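PDB 6TEQ: galactokinase from Bifidobacterium longum subsp. infantis ATCC 15697 = JCM 1222 = DSM 20088, which probably phosphorylates galactose at the expense of ATP, as a GHMP-family sugar kinase, and here holds 2-deoxy-2-fluoro-galactose in its sugar pocket. Local coordinates for residues R40-L43 with I44-T48; D191-A194 with S195-T199; V304-I307 with E308-R311. One frame throughout, in Å; residues are numbered along the deposited sequence.

Interaction 1 of 3, residues R40-L43 with I44-T48. With GAF (2-deoxy-2-fluoro-alpha-D-galactopyranose), chain M.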
loop_
_atom_site.group_PDB
_atom_site.type_symbol
_atom_site.label_atom_id
_atom_site.label_comp_id
_atom_site.label_asym_id
_atom_site.label_seq_id
_atom_site.Cartn_x
_atom_site.Cartn_y
_atom_site.Cartn_z
ATOM N N ARG A 40 1.378 4.202 -2.309
ATOM C CA ARG A 40 2.200 3.196 -2.977
ATOM C C ARG A 40 1.415 2.530 -4.079
ATOM O O ARG A 40 0.162 2.381 -3.973
ATOM C CB ARG A 40 2.701 2.170 -1.954
ATOM C CG ARG A 40 1.645 1.283 -1.328
ATOM C CD ARG A 40 1.443 -0.004 -2.065
ATOM N NE ARG A 40 0.293 -0.745 -1.541
ATOM C CZ ARG A 40 -0.959 -0.614 -1.922
ATOM N NH1 ARG A 40 -1.898 -1.340 -1.317
ATOM N NH2 ARG A 40 -1.295 0.125 -2.972
ATOM N N VAL A 41 2.150 1.979 -5.042
ATOM C CA VAL A 41 1.586 0.940 -5.938
ATOM C C VAL A 41 2.438 -0.325 -5.837
ATOM O O VAL A 41 3.659 -0.290 -5.996
ATOM C CB VAL A 41 1.449 1.424 -7.389
ATOM C CG1 VAL A 41 0.210 2.245 -7.607
ATOM C CG2 VAL A 41 2.612 2.279 -7.799
ATOM N N ASN A 42 1.753 -1.434 -5.647
ATOM C CA ASN A 42 2.410 -2.744 -5.646
ATOM C C ASN A 42 2.566 -3.145 -7.104
ATOM O O ASN A 42 1.580 -3.349 -7.790
ATOM C CB ASN A 42 1.673 -3.758 -4.797
ATOM C CG ASN A 42 2.564 -4.922 -4.462
ATOM O OD1 ASN A 42 3.785 -4.807 -4.535
ATOM N ND2 ASN A 42 1.914 -6.026 -4.148
ATOM N N LEU A 43 3.791 -3.280 -7.563
ATOM C CA LEU A 43 3.974 -3.644 -8.972
ATOM C C LEU A 43 3.468 -5.072 -9.163
ATOM O O LEU A 43 2.862 -5.364 -10.200
ATOM C CB LEU A 43 5.421 -3.492 -9.404
ATOM C CG LEU A 43 6.022 -2.102 -9.341
ATOM C CD1 LEU A 43 7.483 -2.199 -9.654
ATOM C CD2 LEU A 43 5.315 -1.129 -10.280
ATOM N N ILE A 44 3.849 -5.966 -8.256
ATOM C CA ILE A 44 3.454 -7.389 -8.321
ATOM C C ILE A 44 3.791 -8.004 -6.979
ATOM O O ILE A 44 4.541 -7.426 -6.213
ATOM C CB ILE A 44 4.232 -8.031 -9.516
ATOM C CG1 ILE A 44 3.626 -9.352 -9.924
ATOM C CG2 ILE A 44 5.718 -8.146 -9.291
ATOM C CD1 ILE A 44 4.100 -9.868 -11.276
ATOM N N GLY A 45 3.145 -9.118 -6.708
ATOM C CA GLY A 45 3.243 -9.814 -5.421
ATOM C C GLY A 45 2.098 -9.398 -4.548
ATOM O O GLY A 45 2.293 -8.789 -3.509
ATOM N N GLU A 46 0.923 -9.742 -4.996
ATOM C CA GLU A 46 -0.329 -9.311 -4.411
ATOM C C GLU A 46 -0.946 -10.456 -3.624
ATOM O O GLU A 46 -0.930 -11.633 -4.022
ATOM C CB GLU A 46 -1.294 -8.862 -5.500
ATOM C CG GLU A 46 -2.201 -7.735 -5.068
ATOM C CD GLU A 46 -1.415 -6.417 -4.979
ATOM O OE1 GLU A 46 -0.995 -6.052 -3.833
ATOM O OE2 GLU A 46 -1.149 -5.775 -6.051
ATOM N N HIS A 47 -1.369 -10.084 -2.436
ATOM C CA HIS A 47 -1.940 -11.022 -1.491
ATOM C C HIS A 47 -0.905 -12.056 -1.061
ATOM O O HIS A 47 -1.286 -13.205 -0.756
ATOM C CB HIS A 47 -3.234 -11.536 -1.989
ATOM C CG HIS A 47 -4.368 -10.609 -1.840
ATOM N ND1 HIS A 47 -5.018 -10.392 -0.633
ATOM C CD2 HIS A 47 -4.947 -9.755 -2.747
ATOM C CE1 HIS A 47 -5.935 -9.464 -0.853
ATOM N NE2 HIS A 47 -5.908 -9.070 -2.090
ATOM N N THR A 48 0.338 -11.643 -0.983
ATOM C CA THR A 48 1.443 -12.489 -0.556
ATOM C C THR A 48 2.044 -11.994 0.754
ATOM O O THR A 48 2.671 -12.787 1.443
ATOM C CB THR A 48 2.540 -12.487 -1.622
ATOM O OG1 THR A 48 2.966 -11.159 -1.907
ATOM C CG2 THR A 48 2.099 -13.122 -2.913
HETATM C C1 GAF M . -4.047 -4.459 1.051
HETATM C C2 GAF M . -3.246 -4.636 2.323
HETATM F F2 GAF M . -3.266 -3.471 3.016
HETATM C C3 GAF M . -1.815 -5.042 2.041
HETATM O O3 GAF M . -1.207 -5.448 3.226
HETATM C C4 GAF M . -1.757 -6.248 1.057
HETATM O O4 GAF M . -2.209 -7.467 1.632
HETATM C C5 GAF M . -2.562 -5.918 -0.153
HETATM O O5 GAF M . -3.886 -5.617 0.218
HETATM C C6 GAF M . -2.598 -7.032 -1.179
HETATM O O6 GAF M . -1.295 -7.310 -1.691
HETATM O O1 GAF M . -3.508 -3.284 0.475
#

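Interaction 2 of 3, residues D191-A194 with S195-T199. With GAF (2-deoxy-2-fluoro-alpha-D-galactopyranose), chain M.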
loop_
_atom_site.group_PDB
_atom_site.type_symbol
_atom_site.label_atom_id
_atom_site.label_comp_id
_atom_site.label_asym_id
_atom_site.label_seq_id
_atom_site.Cartn_x
_atom_site.Cartn_y
_atom_site.Cartn_z
ATOM N N ASP A 191 2.140 -2.133 2.683
ATOM C CA ASP A 191 1.923 -0.730 2.387
ATOM C C ASP A 191 2.849 0.128 3.248
ATOM O O ASP A 191 3.399 1.176 2.765
ATOM C CB ASP A 191 0.482 -0.316 2.627
ATOM C CG ASP A 191 -0.585 -1.097 1.904
ATOM O OD1 ASP A 191 -0.215 -1.874 0.989
ATOM O OD2 ASP A 191 -1.746 -0.752 2.187
ATOM N N GLN A 192 3.031 -0.274 4.498
ATOM C CA GLN A 192 3.781 0.489 5.494
ATOM C C GLN A 192 5.284 0.308 5.214
ATOM O O GLN A 192 6.075 1.315 5.296
ATOM C CB GLN A 192 3.422 0.016 6.895
ATOM C CG GLN A 192 1.941 0.213 7.238
ATOM C CD GLN A 192 1.024 -0.910 6.786
ATOM O OE1 GLN A 192 1.423 -1.872 6.083
ATOM N NE2 GLN A 192 -0.232 -0.801 7.190
ATOM N N ASN A 193 5.716 -0.848 4.785
ATOM C CA ASN A 193 7.100 -1.056 4.340
ATOM C C ASN A 193 7.374 -0.212 3.139
ATOM O O ASN A 193 8.467 0.460 3.065
ATOM C CB ASN A 193 7.380 -2.570 4.119
ATOM C CG ASN A 193 7.696 -3.318 5.396
ATOM O OD1 ASN A 193 8.833 -3.274 5.834
ATOM N ND2 ASN A 193 6.709 -3.922 6.040
ATOM N N ALA A 194 6.468 -0.159 2.160
ATOM C CA ALA A 194 6.663 0.701 0.964
ATOM C C ALA A 194 6.809 2.132 1.409
ATOM O O ALA A 194 7.749 2.811 1.000
ATOM C CB ALA A 194 5.527 0.551 0.001
ATOM N N SER A 195 5.897 2.614 2.228
ATOM C CA SER A 195 5.783 4.052 2.523
ATOM C C SER A 195 7.050 4.505 3.253
ATOM O O SER A 195 7.479 5.654 3.095
ATOM C CB SER A 195 4.516 4.300 3.356
ATOM O OG SER A 195 4.264 5.669 3.481
ATOM N N MET A 196 7.682 3.626 4.021
ATOM C CA MET A 196 8.804 4.053 4.890
ATOM C C MET A 196 10.144 3.498 4.405
ATOM O O MET A 196 11.171 3.925 4.981
ATOM C CB MET A 196 8.581 3.667 6.352
ATOM C CG MET A 196 7.369 4.362 6.878
ATOM S SD MET A 196 7.278 4.278 8.666
ATOM C CE MET A 196 8.104 5.825 9.057
ATOM N N ARG A 197 10.176 2.671 3.361
ATOM C CA ARG A 197 11.453 2.043 2.977
ATOM C C ARG A 197 11.738 2.076 1.491
ATOM O O ARG A 197 12.916 1.809 1.121
ATOM C CB ARG A 197 11.537 0.599 3.495
ATOM C CG ARG A 197 11.381 0.513 4.988
ATOM C CD ARG A 197 11.271 -0.893 5.376
ATOM N NE ARG A 197 12.602 -1.533 5.377
ATOM C CZ ARG A 197 12.827 -2.782 5.609
ATOM N NH1 ARG A 197 11.814 -3.643 5.751
ATOM N NH2 ARG A 197 14.091 -3.185 5.693
ATOM N N CYS A 198 10.800 2.507 0.661
ATOM C CA CYS A 198 11.083 2.650 -0.784
ATOM C C CYS A 198 12.122 3.736 -1.001
ATOM O O CYS A 198 12.288 4.612 -0.107
ATOM C CB CYS A 198 9.822 2.907 -1.568
ATOM S SG CYS A 198 8.772 1.454 -1.785
ATOM N N THR A 199 12.757 3.691 -2.150
ATOM C CA THR A 199 13.655 4.777 -2.558
ATOM C C THR A 199 13.314 5.243 -3.980
ATOM O O THR A 199 12.770 4.509 -4.802
ATOM C CB THR A 199 15.113 4.351 -2.414
ATOM O OG1 THR A 199 15.381 3.261 -3.318
ATOM C CG2 THR A 199 15.479 3.939 -1.006
HETATM C C1 GAF M . -4.047 -4.459 1.051
HETATM C C2 GAF M . -3.246 -4.636 2.323
HETATM F F2 GAF M . -3.266 -3.471 3.016
HETATM C C3 GAF M . -1.815 -5.042 2.041
HETATM O O3 GAF M . -1.207 -5.448 3.226
HETATM C C4 GAF M . -1.757 -6.248 1.057
HETATM O O4 GAF M . -2.209 -7.467 1.632
HETATM C C5 GAF M . -2.562 -5.918 -0.153
HETATM O O5 GAF M . -3.886 -5.617 0.218
HETATM C C6 GAF M . -2.598 -7.032 -1.179
HETATM O O6 GAF M . -1.295 -7.310 -1.691
HETATM O O1 GAF M . -3.508 -3.284 0.475
#

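Interaction 3 of 3, residues V304-I307 with E308-R311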
loop_
_atom_site.group_PDB
_atom_site.type_symbol
_atom_site.label_atom_id
_atom_site.label_comp_id
_atom_site.label_asym_id
_atom_site.label_seq_id
_atom_site.Cartn_x
_atom_site.Cartn_y
_atom_site.Cartn_z
ATOM N N VAL A 304 1.086 -19.213 -4.481
ATOM C CA VAL A 304 2.316 -19.925 -4.870
ATOM C C VAL A 304 2.800 -19.342 -6.180
ATOM O O VAL A 304 3.983 -19.041 -6.278
ATOM C CB VAL A 304 2.051 -21.425 -5.001
ATOM C CG1 VAL A 304 3.131 -22.124 -5.794
ATOM C CG2 VAL A 304 1.866 -22.030 -3.643
ATOM N N THR A 305 1.943 -19.198 -7.158
ATOM C CA THR A 305 2.335 -18.695 -8.502
ATOM C C THR A 305 2.743 -17.222 -8.405
ATOM O O THR A 305 3.635 -16.776 -9.116
ATOM C CB THR A 305 1.295 -18.993 -9.585
ATOM O OG1 THR A 305 0.083 -18.300 -9.287
ATOM C CG2 THR A 305 1.079 -20.493 -9.762
ATOM N N GLU A 306 2.070 -16.461 -7.539
ATOM C CA GLU A 306 2.341 -15.007 -7.447
ATOM C C GLU A 306 3.738 -14.838 -6.864
ATOM O O GLU A 306 4.465 -13.882 -7.300
ATOM C CB GLU A 306 1.272 -14.321 -6.586
ATOM C CG GLU A 306 1.386 -12.829 -6.556
ATOM C CD GLU A 306 0.916 -12.095 -7.789
ATOM O OE1 GLU A 306 0.622 -12.746 -8.824
ATOM O OE2 GLU A 306 0.918 -10.874 -7.696
ATOM N N ILE A 307 4.102 -15.579 -5.834
ATOM C CA ILE A 307 5.438 -15.417 -5.221
ATOM C C ILE A 307 6.492 -15.657 -6.312
ATOM O O ILE A 307 7.443 -14.829 -6.440
ATOM C CB ILE A 307 5.623 -16.322 -3.994
ATOM C CG1 ILE A 307 4.687 -15.926 -2.833
ATOM C CG2 ILE A 307 7.064 -16.326 -3.541
ATOM C CD1 ILE A 307 4.623 -16.900 -1.664
ATOM N N GLU A 308 6.316 -16.696 -7.123
ATOM C CA GLU A 308 7.292 -16.967 -8.178
ATOM C C GLU A 308 7.254 -15.840 -9.217
ATOM O O GLU A 308 8.313 -15.430 -9.719
ATOM C CB GLU A 308 7.032 -18.303 -8.878
ATOM C CG GLU A 308 8.269 -18.731 -9.623
ATOM C CD GLU A 308 9.450 -19.152 -8.747
ATOM O OE1 GLU A 308 9.342 -20.104 -8.066
ATOM O OE2 GLU A 308 10.473 -18.510 -8.766
ATOM N N ARG A 309 6.077 -15.298 -9.556
ATOM C CA ARG A 309 6.010 -14.190 -10.507
ATOM C C ARG A 309 6.853 -13.033 -10.006
ATOM O O ARG A 309 7.368 -12.264 -10.861
ATOM C CB ARG A 309 4.567 -13.769 -10.759
ATOM C CG ARG A 309 3.836 -14.737 -11.673
ATOM C CD ARG A 309 2.494 -14.212 -12.122
ATOM N NE ARG A 309 1.522 -14.254 -11.022
ATOM C CZ ARG A 309 0.754 -15.315 -10.757
ATOM N NH1 ARG A 309 0.765 -16.350 -11.577
ATOM N NH2 ARG A 309 -0.134 -15.259 -9.785
ATOM N N VAL A 310 6.908 -12.774 -8.713
ATOM C CA VAL A 310 7.739 -11.646 -8.245
ATOM C C VAL A 310 9.185 -11.881 -8.699
ATOM O O VAL A 310 9.843 -10.948 -9.166
ATOM C CB VAL A 310 7.626 -11.375 -6.754
ATOM C CG1 VAL A 310 8.539 -10.242 -6.352
ATOM C CG2 VAL A 310 6.191 -11.059 -6.303
ATOM N N ARG A 311 9.738 -13.033 -8.343
ATOM C CA ARG A 311 11.118 -13.368 -8.776
ATOM C C ARG A 311 11.222 -13.134 -10.291
ATOM O O ARG A 311 12.136 -12.403 -10.742
ATOM C CB ARG A 311 11.460 -14.820 -8.448
ATOM C CG ARG A 311 11.319 -15.161 -6.973
ATOM C CD ARG A 311 11.997 -16.478 -6.654
ATOM N NE ARG A 311 11.547 -17.068 -5.373
ATOM C CZ ARG A 311 12.094 -16.805 -4.229
ATOM N NH1 ARG A 311 13.147 -15.999 -4.204
ATOM N NH2 ARG A 311 11.622 -17.382 -3.126
#

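Interaction 1 of 3, residues R40-L43 with I44-T48
N42 and E46 are brought together by two torsions: CG of N42 stands anti to its own backbone N (chi1 -162°), which sends the amide across the turn, and the bend of the E46 chain at chi2 (73°) folds its carboxylate back beside the amide. Both belong to the galactokinase galactose-binding signature, where strand 33-42 gives way to the loop that carries sugar-binding residues. The side chains slide past each other in opposite directions, amide and carboxylate planes steeply inclined. Both N-H groups of the amide are used. One makes an almost straight bond (174°) from N42 ND2 to E46 OE1, 2.9 Å long, and enters from above the carboxylate plane. The other goes from N42 ND2 to G45 O, also 2.9 Å, and meets that carbonyl from above its plane. Since both acceptors lie in the amide plane, they fix the rotation of the N42 amide about chi2. The turn needs G45, whose backbone angles would jam a CB against the carbonyl O of I44. The oxygen N42 holds, E46 OE1, comes 2.5 Å from GAF O6, making N42 a second-shell residue; E46 OE2 pairs with R363. H47 N donates to O6 of GAF at 2.9 Å, and NH1 of R40 faces the anomeric O1 from its guanidinium edge at 3.1 Å. Carbon C6 of GAF sits 3.9 Å above the centre of the H47 ring.

Interaction 2 of 3, residues D191-A194 with S195-T199
The carbonyl A194 O is gripped by two backbone donors as the helix 190-197 runs out: C198 N at 3.1 Å and, weakly, R197 N at 3.4 Å. Earlier in the helix the regular i to i+4 pattern still holds, with S195 N bonded to D191 O at 2.9 Å. One turn is also clasped by side chains. N193 and R197 lie side by side, and R197 NH1 gives N193 OD1 a 3.0 Å bond (160°) within the guanidinium plane; the bend of R197 at chi3 (78°) helps turn that edge toward the amide. The other amide end, N193 ND2, reaches back to G189 O, while R197 has its stronger polar partner in D165 and further bonds to P214 O and N217. With an alanine at R197, the D165 carboxylate would probably lose its cationic mate and the N193 amide be freer to turn. Nearer the sugar, D191 OD1 pairs with R40 and D191 OD2 comes within 3.2 Å of GAF F2, which replaces the 2-hydroxyl of galactose. An i to i+4 side-chain bond thus fastens a helix of the GHMP kinase N-terminal region whose D191 contributes to the galactokinase sugar pocket.

Interaction 3 of 3, residues V304-I307 with E308-R311
R309 climbs back over the preceding turn of helix 294-318, toward T305 and E306. Its CB lies 3.5 Å from E306 O, CG passes 3.3 Å from T305 O, and CD passes 4.1 Å from E306 OE1. A bend at chi3 (-73°) turns the chain over the backbone, where one face of the guanidinium covers the T305 carbonyl and the E306 nitrogen. R309 NE and R309 NH2 each close on E306 OE1 at 2.8 Å, an i to i+3 salt bridge along the helix. The grip is side-on, in the guanidinium plane; NH2 uses the anti lone pair of OE1, NE comes in on the same anti side but tilted from the carboxylate plane, and the two side chains cross at about a right angle. R309 NH2 also makes a weak bond to T305 OG1 at 3.1 Å, a hydroxyl whose stronger partner is R301 O, and R309 NH1 comes 3.4 Å from T305 CB. In E306, chi1 near 180° (-174°) swings CG away from its own nitrogen before chi2 bends the chain. The R309 side chain touches L328 and A331 of helix 322-338. E306 OE2 turns to the sugar loop, accepting from the backbone nitrogens of G45 and E46 and bonding to S332. The carboxylate is thus divided between an arginine of its own helix and neutral donors, a setting likely to keep E306 ionised although buried.

The three contacts come in series along the chain, and interaction 1 touches both of the others and links them. Its centre lies about 12 Å from that of interaction 2 and about 11 Å from that of interaction 3; interactions 2 and 3 do not touch, their centres about 20 Å and nearest atoms about 13 Å apart. Residues 40-48 leave strand 33-42 of the large mixed sheet; helix 190-197 packs on one side, where R40 CB meets A194 CB at 3.8 Å, and helix 294-318 on another. Interactions 1 and 2 both touch the sugar. Interaction 3 is a second shell whose E306 accepts from the backbone of the sugar-binding loop and so probably helps to position it.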